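Local coordinates for protein ornithine carbamoyltransferase (PDB 3GRF) that probably transfers the carbamoyl group of carbamoyl phosphate to ornithine, giving citrulline and phosphate, at residues N44-L56 with F97-A109. Sequence-based numbering, arbitrary orientation.
Sequences NKTLLAFFAKPSL and FSRMVDICTARLA
Strands 46-51 and 103-107 run side by side in parallel, their axes 4.6 Å apart at closest approach, as the two central strands of the four-stranded parallel beta-sheet of the alpha/beta carbamoyl-phosphate-binding domain. Leu48 N, Phe50 N and Ala52 N give hydrogen bonds to Ile103 O, Thr105 O and Arg107 O, while Leu48 O and Phe50 O accept from Thr105 N and Arg107 N. At the entry Asp102 substitutes its carboxylate for a strand carbonyl: OD1 takes Thr46 N at 3.0 Å on its anti lone pair, and Asp102 N returns a bond to Thr46 O in the carbonyl plane.

Leu48, Phe50, Cys104 and Ala106 share one face, where helix 111-120 packs through Met117. Leu48, with CG anti to its own N (chi1 178°), carries CD2 across the Phe97 side chain at about a right angle, 3.5 Å from Phe97 CB. The Phe50 and Phe97 rings meet obliquely, planes 48° apart, with their CE1 atoms 3.6 Å from each other. Cys104 SG sits at the edge of the Phe50 ring, 3.8 Å from CE1, a sulfur-aromatic contact suited to a small, polarisable thiol; the methyl of Ala106 lies alongside Phe50 CB.

On the other face, branched apolar Leu47 and Ile103 suit burial: Leu47 CB packs on Ile103 CG2, and Ile103 lies against Leu318 and Leu322 of helix 303-322. Small Ala49 lets Thr105 OG1 approach its CB to 3.4 Å; a water bridges that hydroxyl and Phe50 O and sits above the Phe51 ring, offset toward its rim.

Beyond the strand ends, Ser55 OG caps helix 56-69 by bonding Thr58 N. Arg107, long enough to reach this turn, bends at chi2 (-77°): Lys53 O lies over one face of its guanidinium, and Ser55 CB meets the edge, 3.2 Å from NH1.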
loop_
_atom_site.group_PDB
_atom_site.type_symbol
_atom_site.label_atom_id
_atom_site.label_comp_id
_atom_site.label_asym_id
_atom_site.label_seq_id
_atom_site.Cartn_x
_atom_site.Cartn_y
_atom_site.Cartn_z
ATOM N N ASN A 44 9.937 12.083 -3.653
ATOM C CA ASN A 44 9.517 11.610 -4.993
ATOM C C ASN A 44 10.128 10.321 -5.502
ATOM O O ASN A 44 10.000 9.959 -6.706
ATOM C CB ASN A 44 9.660 12.690 -6.051
ATOM C CG ASN A 44 8.893 13.932 -5.698
ATOM O OD1 ASN A 44 7.674 13.978 -5.823
ATOM N ND2 ASN A 44 9.594 14.920 -5.179
ATOM N N LYS A 45 10.833 9.639 -4.613
ATOM C CA LYS A 45 11.576 8.453 -5.032
ATOM C C LYS A 45 10.844 7.298 -4.445
ATOM O O LYS A 45 10.217 7.468 -3.392
ATOM C CB LYS A 45 13.030 8.500 -4.550
ATOM C CG LYS A 45 13.882 9.483 -5.389
ATOM C CD LYS A 45 15.220 9.762 -4.722
ATOM C CE LYS A 45 16.027 10.797 -5.515
ATOM N NZ LYS A 45 16.810 10.136 -6.596
ATOM N N THR A 46 10.833 6.122 -5.093
ATOM C CA THR A 46 10.081 4.967 -4.542
ATOM C C THR A 46 10.923 3.724 -4.419
ATOM O O THR A 46 11.849 3.488 -5.198
ATOM C CB THR A 46 8.766 4.641 -5.330
ATOM O OG1 THR A 46 8.952 3.420 -6.070
ATOM C CG2 THR A 46 8.436 5.786 -6.269
ATOM N N LEU A 47 10.581 2.945 -3.407
ATOM C CA LEU A 47 11.181 1.671 -3.210
ATOM C C LEU A 47 10.152 0.598 -3.567
ATOM O O LEU A 47 8.988 0.674 -3.195
ATOM C CB LEU A 47 11.665 1.540 -1.754
ATOM C CG LEU A 47 11.577 0.145 -1.118
ATOM C CD1 LEU A 47 12.701 -0.697 -1.679
ATOM C CD2 LEU A 47 11.595 0.126 0.433
ATOM N N LEU A 48 10.592 -0.404 -4.301
ATOM C CA LEU A 48 9.714 -1.468 -4.619
ATOM C C LEU A 48 10.050 -2.590 -3.666
ATOM O O LEU A 48 11.163 -3.072 -3.665
ATOM C CB LEU A 48 9.998 -1.924 -6.030
ATOM C CG LEU A 48 9.177 -3.109 -6.517
ATOM C CD1 LEU A 48 7.654 -3.018 -6.137
ATOM C CD2 LEU A 48 9.363 -3.168 -8.000
ATOM N N ALA A 49 9.077 -3.051 -2.878
ATOM C CA ALA A 49 9.386 -3.995 -1.800
ATOM C C ALA A 49 8.589 -5.280 -1.906
ATOM O O ALA A 49 7.435 -5.300 -1.502
ATOM C CB ALA A 49 9.091 -3.326 -0.455
ATOM N N PHE A 50 9.219 -6.337 -2.431
ATOM C CA PHE A 50 8.607 -7.669 -2.608
ATOM C C PHE A 50 8.648 -8.446 -1.320
ATOM O O PHE A 50 9.620 -8.397 -0.582
ATOM C CB PHE A 50 9.355 -8.463 -3.696
ATOM C CG PHE A 50 9.276 -7.843 -5.087
ATOM C CD1 PHE A 50 10.314 -7.090 -5.581
ATOM C CD2 PHE A 50 8.151 -7.996 -5.883
ATOM C CE1 PHE A 50 10.246 -6.522 -6.881
ATOM C CE2 PHE A 50 8.086 -7.428 -7.192
ATOM C CZ PHE A 50 9.145 -6.693 -7.669
ATOM N N PHE A 51 7.563 -9.143 -1.008
ATOM C CA PHE A 51 7.564 -10.016 0.123
ATOM C C PHE A 51 6.908 -11.293 -0.328
ATOM O O PHE A 51 5.775 -11.262 -0.790
ATOM C CB PHE A 51 6.776 -9.391 1.276
ATOM C CG PHE A 51 7.493 -8.254 1.958
ATOM C CD1 PHE A 51 8.251 -8.476 3.094
ATOM C CD2 PHE A 51 7.387 -6.965 1.469
ATOM C CE1 PHE A 51 8.921 -7.420 3.705
ATOM C CE2 PHE A 51 8.019 -5.878 2.101
ATOM C CZ PHE A 51 8.819 -6.122 3.188
ATOM N N ALA A 52 7.610 -12.425 -0.185
ATOM C CA ALA A 52 7.077 -13.731 -0.499
ATOM C C ALA A 52 6.376 -14.278 0.737
ATOM O O ALA A 52 5.633 -15.245 0.681
ATOM C CB ALA A 52 8.194 -14.664 -0.953
ATOM N N LYS A 53 6.623 -13.623 1.834
ATOM C CA LYS A 53 6.018 -13.944 3.124
ATOM C C LYS A 53 6.162 -12.697 4.006
ATOM O O LYS A 53 7.220 -12.058 4.050
ATOM C CB LYS A 53 6.660 -15.217 3.716
ATOM C CG LYS A 53 6.906 -15.167 5.206
ATOM C CD LYS A 53 7.192 -16.543 5.783
ATOM C CE LYS A 53 7.365 -16.481 7.291
ATOM N NZ LYS A 53 6.723 -15.272 7.874
ATOM N N PRO A 54 5.048 -12.371 4.736
ATOM C CA PRO A 54 5.008 -11.191 5.608
ATOM C C PRO A 54 6.048 -11.217 6.732
ATOM O O PRO A 54 6.350 -12.261 7.311
ATOM C CB PRO A 54 3.610 -11.225 6.267
ATOM C CG PRO A 54 2.749 -11.989 5.334
ATOM C CD PRO A 54 3.654 -12.496 4.242
ATOM N N SER A 55 6.576 -10.013 7.009
ATOM C CA SER A 55 7.310 -9.800 8.233
ATOM C C SER A 55 6.894 -8.415 8.612
ATOM O O SER A 55 7.228 -7.451 7.915
ATOM C CB SER A 55 8.831 -9.817 8.018
ATOM O OG SER A 55 9.536 -9.213 9.121
ATOM N N LEU A 56 6.169 -8.330 9.715
ATOM C CA LEU A 56 5.702 -7.078 10.236
ATOM C C LEU A 56 6.881 -6.156 10.392
ATOM O O LEU A 56 6.845 -5.042 9.912
ATOM C CB LEU A 56 5.028 -7.294 11.597
ATOM C CG LEU A 56 4.442 -6.006 12.186
ATOM C CD1 LEU A 56 2.948 -6.135 12.365
ATOM C CD2 LEU A 56 5.141 -5.683 13.472
ATOM N N PHE A 97 11.331 -3.095 -13.750
ATOM C CA PHE A 97 11.209 -2.238 -12.548
ATOM C C PHE A 97 12.366 -1.261 -12.371
ATOM O O PHE A 97 12.186 -0.214 -11.782
ATOM C CB PHE A 97 10.767 -2.957 -11.231
ATOM C CG PHE A 97 11.746 -4.007 -10.656
ATOM C CD1 PHE A 97 11.334 -5.353 -10.536
ATOM C CD2 PHE A 97 13.005 -3.655 -10.169
ATOM C CE1 PHE A 97 12.178 -6.324 -9.955
ATOM C CE2 PHE A 97 13.867 -4.609 -9.595
ATOM C CZ PHE A 97 13.453 -5.939 -9.484
ATOM N N SER A 98 13.526 -1.603 -12.946
ATOM C CA SER A 98 14.732 -0.784 -12.894
ATOM C C SER A 98 14.638 0.451 -13.772
ATOM O O SER A 98 15.477 1.328 -13.678
ATOM C CB SER A 98 15.969 -1.567 -13.310
ATOM O OG SER A 98 16.033 -2.815 -12.670
ATOM N N ARG A 99 13.623 0.531 -14.608
ATOM C CA ARG A 99 13.388 1.751 -15.379
ATOM C C ARG A 99 12.202 2.535 -14.819
ATOM O O ARG A 99 11.698 3.433 -15.489
ATOM C CB ARG A 99 13.090 1.353 -16.805
ATOM C CG ARG A 99 14.263 0.840 -17.573
ATOM C CD ARG A 99 13.720 0.196 -18.838
ATOM N NE ARG A 99 14.741 -0.149 -19.847
ATOM C CZ ARG A 99 15.626 -1.138 -19.712
ATOM N NH1 ARG A 99 15.645 -1.889 -18.616
ATOM N NH2 ARG A 99 16.475 -1.390 -20.682
ATOM N N MET A 100 11.701 2.135 -13.635
ATOM C CA MET A 100 10.568 2.828 -12.966
ATOM C C MET A 100 10.913 3.260 -11.547
ATOM O O MET A 100 10.804 4.452 -11.233
ATOM C CB MET A 100 9.270 1.998 -12.966
ATOM C CG MET A 100 8.543 1.894 -14.346
ATOM S SD MET A 100 7.075 0.859 -14.221
ATOM C CE MET A 100 6.778 0.415 -15.906
ATOM N N VAL A 101 11.348 2.288 -10.712
ATOM C CA VAL A 101 11.648 2.531 -9.299
ATOM C C VAL A 101 13.128 2.902 -9.122
ATOM O O VAL A 101 13.938 2.779 -10.058
ATOM C CB VAL A 101 11.190 1.354 -8.410
ATOM C CG1 VAL A 101 9.696 1.104 -8.661
ATOM C CG2 VAL A 101 12.031 0.074 -8.713
ATOM N N ASP A 102 13.448 3.449 -7.951
ATOM C CA ASP A 102 14.790 3.901 -7.622
ATOM C C ASP A 102 15.567 2.852 -6.836
ATOM O O ASP A 102 16.808 2.839 -6.793
ATOM C CB ASP A 102 14.692 5.198 -6.837
ATOM C CG ASP A 102 13.987 6.248 -7.593
ATOM O OD1 ASP A 102 12.783 6.469 -7.339
ATOM O OD2 ASP A 102 14.607 6.806 -8.507
ATOM N N ILE A 103 14.838 1.963 -6.178
ATOM C CA ILE A 103 15.488 0.986 -5.310
ATOM C C ILE A 103 14.528 -0.132 -5.043
ATOM O O ILE A 103 13.332 0.058 -5.212
ATOM C CB ILE A 103 15.979 1.604 -3.955
ATOM C CG1 ILE A 103 16.718 0.576 -3.112
ATOM C CG2 ILE A 103 14.864 2.261 -3.136
ATOM C CD1 ILE A 103 17.601 1.201 -2.113
ATOM N N CYS A 104 15.048 -1.297 -4.643
ATOM C CA CYS A 104 14.223 -2.509 -4.484
ATOM C C CYS A 104 14.719 -3.316 -3.288
ATOM O O CYS A 104 15.909 -3.494 -3.107
ATOM C CB CYS A 104 14.288 -3.366 -5.760
ATOM S SG CYS A 104 13.579 -5.064 -5.653
ATOM N N THR A 105 13.804 -3.813 -2.469
ATOM C CA THR A 105 14.165 -4.786 -1.447
ATOM C C THR A 105 13.276 -5.975 -1.771
ATOM O O THR A 105 12.211 -5.794 -2.355
ATOM C CB THR A 105 13.773 -4.312 -0.018
ATOM O OG1 THR A 105 12.393 -4.000 -0.036
ATOM C CG2 THR A 105 14.555 -3.071 0.445
ATOM N N ALA A 106 13.703 -7.181 -1.415
ATOM C CA ALA A 106 12.895 -8.367 -1.686
ATOM C C ALA A 106 13.170 -9.375 -0.608
ATOM O O ALA A 106 14.306 -9.532 -0.155
ATOM C CB ALA A 106 13.225 -8.963 -3.050
ATOM N N ARG A 107 12.113 -10.031 -0.175
ATOM C CA ARG A 107 12.154 -11.061 0.839
ATOM C C ARG A 107 11.737 -12.320 0.135
ATOM O O ARG A 107 10.537 -12.587 0.046
ATOM C CB ARG A 107 11.233 -10.713 2.006
ATOM C CG ARG A 107 11.618 -11.346 3.344
ATOM C CD ARG A 107 11.204 -12.815 3.384
ATOM N NE ARG A 107 11.140 -13.371 4.747
ATOM C CZ ARG A 107 10.695 -12.713 5.825
ATOM N NH1 ARG A 107 10.268 -11.459 5.722
ATOM N NH2 ARG A 107 10.696 -13.321 7.007
ATOM N N LEU A 108 12.687 -13.105 -0.373
ATOM C CA LEU A 108 12.357 -14.282 -1.178
ATOM C C LEU A 108 12.928 -15.536 -0.512
ATOM O O LEU A 108 13.905 -15.461 0.248
ATOM C CB LEU A 108 12.859 -14.098 -2.632
ATOM C CG LEU A 108 12.489 -12.774 -3.337
ATOM C CD1 LEU A 108 13.403 -12.415 -4.512
ATOM C CD2 LEU A 108 11.016 -12.722 -3.757
ATOM N N ALA A 109 12.299 -16.682 -0.774
ATOM C CA ALA A 109 12.695 -17.954 -0.157
ATOM C C ALA A 109 14.224 -18.182 -0.178
ATOM O O ALA A 109 14.865 -18.161 0.889
ATOM C CB ALA A 109 11.952 -19.118 -0.796
HETATM O O HOH W 1 11.080 -6.141 0.742
#